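Local coordinates for periplasmic zinc-binding protein troA (Treponema pallidum, PDB 1K0F) that binds zinc with high affinity in the periplasm and hands it to the membrane permease of the TroABC ABC transporter for import, at residues 130-133 and 134-137. Sequence-based numbering, arbitrary orientation.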
loop_
_atom_site.group_PDB
_atom_site.type_symbol
_atom_site.label_atom_id
_atom_site.label_comp_id
_atom_site.label_asym_id
_atom_site.label_seq_id
_atom_site.Cartn_x
_atom_site.Cartn_y
_atom_site.Cartn_z
ATOM N N ARG A 130 -19.304 -14.986 14.043
ATOM C CA ARG A 130 -20.178 -15.326 12.924
ATOM C C ARG A 130 -20.303 -14.204 11.894
ATOM O O ARG A 130 -20.097 -14.411 10.698
ATOM C CB ARG A 130 -21.565 -15.704 13.442
ATOM C CG ARG A 130 -22.352 -16.558 12.470
ATOM C CD ARG A 130 -23.832 -16.302 12.606
ATOM N NE ARG A 130 -24.306 -16.542 13.964
ATOM C CZ ARG A 130 -24.104 -17.676 14.627
ATOM N NH1 ARG A 130 -23.432 -18.668 14.052
ATOM N NH2 ARG A 130 -24.568 -17.819 15.862
ATOM N N GLU A 131 -20.647 -13.014 12.363
ATOM C CA GLU A 131 -20.803 -11.875 11.471
ATOM C C GLU A 131 -19.459 -11.362 10.974
ATOM O O GLU A 131 -19.380 -10.792 9.886
ATOM C CB GLU A 131 -21.566 -10.743 12.174
ATOM C CG GLU A 131 -21.233 -10.578 13.644
ATOM C CD GLU A 131 -22.138 -11.389 14.538
ATOM O OE1 GLU A 131 -21.806 -12.563 14.809
ATOM O OE2 GLU A 131 -23.179 -10.853 14.974
ATOM N N PHE A 132 -18.406 -11.554 11.763
ATOM C CA PHE A 132 -17.081 -11.108 11.356
ATOM C C PHE A 132 -16.482 -12.118 10.407
ATOM O O PHE A 132 -15.526 -11.825 9.699
ATOM C CB PHE A 132 -16.163 -10.960 12.561
ATOM C CG PHE A 132 -16.367 -9.685 13.322
ATOM C CD1 PHE A 132 -17.300 -8.748 12.901
ATOM C CD2 PHE A 132 -15.623 -9.426 14.468
ATOM C CE1 PHE A 132 -17.491 -7.573 13.608
ATOM C CE2 PHE A 132 -15.803 -8.259 15.183
ATOM C CZ PHE A 132 -16.740 -7.326 14.756
ATOM N N THR A 133 -17.064 -13.312 10.396
ATOM C CA THR A 133 -16.583 -14.373 9.534
ATOM C C THR A 133 -17.214 -14.269 8.171
ATOM O O THR A 133 -16.524 -14.178 7.158
ATOM C CB THR A 133 -16.912 -15.756 10.108
ATOM O OG1 THR A 133 -15.995 -16.069 11.159
ATOM C CG2 THR A 133 -16.801 -16.823 9.023
ATOM N N GLN A 134 -18.534 -14.296 8.136
ATOM C CA GLN A 134 -19.211 -14.212 6.862
ATOM C C GLN A 134 -18.813 -12.932 6.117
ATOM O O GLN A 134 -18.425 -12.981 4.949
ATOM C CB GLN A 134 -20.712 -14.280 7.075
ATOM C CG GLN A 134 -21.483 -13.870 5.873
ATOM C CD GLN A 134 -22.305 -12.648 6.151
ATOM O OE1 GLN A 134 -22.055 -11.578 5.607
ATOM N NE2 GLN A 134 -23.300 -12.795 7.024
ATOM N N ARG A 135 -18.892 -11.789 6.792
ATOM C CA ARG A 135 -18.509 -10.525 6.171
ATOM C C ARG A 135 -17.114 -10.729 5.610
ATOM O O ARG A 135 -16.838 -10.425 4.455
ATOM C CB ARG A 135 -18.453 -9.405 7.206
ATOM C CG ARG A 135 -19.789 -8.900 7.698
ATOM C CD ARG A 135 -19.564 -7.742 8.646
ATOM N NE ARG A 135 -20.746 -7.365 9.416
ATOM C CZ ARG A 135 -20.719 -7.070 10.713
ATOM N NH1 ARG A 135 -19.569 -7.111 11.371
ATOM N NH2 ARG A 135 -21.829 -6.719 11.350
ATOM N N TYR A 136 -16.236 -11.246 6.459
ATOM C CA TYR A 136 -14.864 -11.503 6.076
ATOM C C TYR A 136 -14.822 -12.200 4.730
ATOM O O TYR A 136 -14.271 -11.661 3.771
ATOM C CB TYR A 136 -14.193 -12.367 7.135
ATOM C CG TYR A 136 -12.914 -13.017 6.686
ATOM C CD1 TYR A 136 -11.977 -12.311 5.928
ATOM C CD2 TYR A 136 -12.630 -14.337 7.034
ATOM C CE1 TYR A 136 -10.781 -12.903 5.531
ATOM C CE2 TYR A 136 -11.440 -14.944 6.645
ATOM C CZ TYR A 136 -10.517 -14.224 5.895
ATOM O OH TYR A 136 -9.328 -14.818 5.524
ATOM N N GLN A 137 -15.404 -13.397 4.653
ATOM C CA GLN A 137 -15.422 -14.149 3.402
ATOM C C GLN A 137 -15.819 -13.233 2.268
ATOM O O GLN A 137 -15.149 -13.172 1.237
ATOM C CB GLN A 137 -16.409 -15.301 3.478
ATOM C CG GLN A 137 -16.119 -16.276 4.580
ATOM C CD GLN A 137 -17.324 -17.114 4.917
ATOM O OE1 GLN A 137 -17.289 -17.925 5.841
ATOM N NE2 GLN A 137 -18.408 -16.927 4.163
#
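Phe132 and Arg135 lie side by side and point the same way on helix 129-156, the long backbone helix of this family, whose length spans the two lobes of the protein. The segments 130-133 and 134-137 are successive turns near its N-terminal end. Arg135 NH1 sits near the plane of the Phe132 ring, 3.1 Å from Phe132 CE1. The nitrogen meets the ring at its edge and not over a face, and the ring and guanidinium planes are turned 48° apart. Arg135 CG lies beside its own backbone N (chi1 -74°), and the straight chain from CG to NE reaches back to Glu131 and Phe132. Glu131 CB lies over the centre of one guanidinium face, 4.0 Å from Arg135 CZ. The Glu131 carboxylate leads elsewhere, and its OE2 stays 5.7 Å from Arg135 NH2, too far for a salt bridge. Arg135 NH1 instead forms a salt bridge with Asp23 and a hydrogen bond to Ile19 O, which probably fix the guanidinium beside the ring.

The Phe132 side is the tight one. Its ring is buried against helices 10-20 and 107-124, touching Ile19 and Leu121. Tyr136 stacks on Tyr118 of helix 107-124, and Thr133 OG1 bonds to the Tyr118 hydroxyl. Arg130, Gln134 and Gln137 form the looser, exposed side. On this side Gln134 N bonds to Arg130 O at 3.0 Å, nearly straight (177°). The next two bonds of the series, on the packed side, are longer, and that from Tyr136 N to Phe132 O is weak. Gln137 N closes on Thr133 O at 2.9 Å, and the Gln137 side chain crosses that of Thr133, bringing OE1 within 3.4 Å of the Thr133 CG2 methyl.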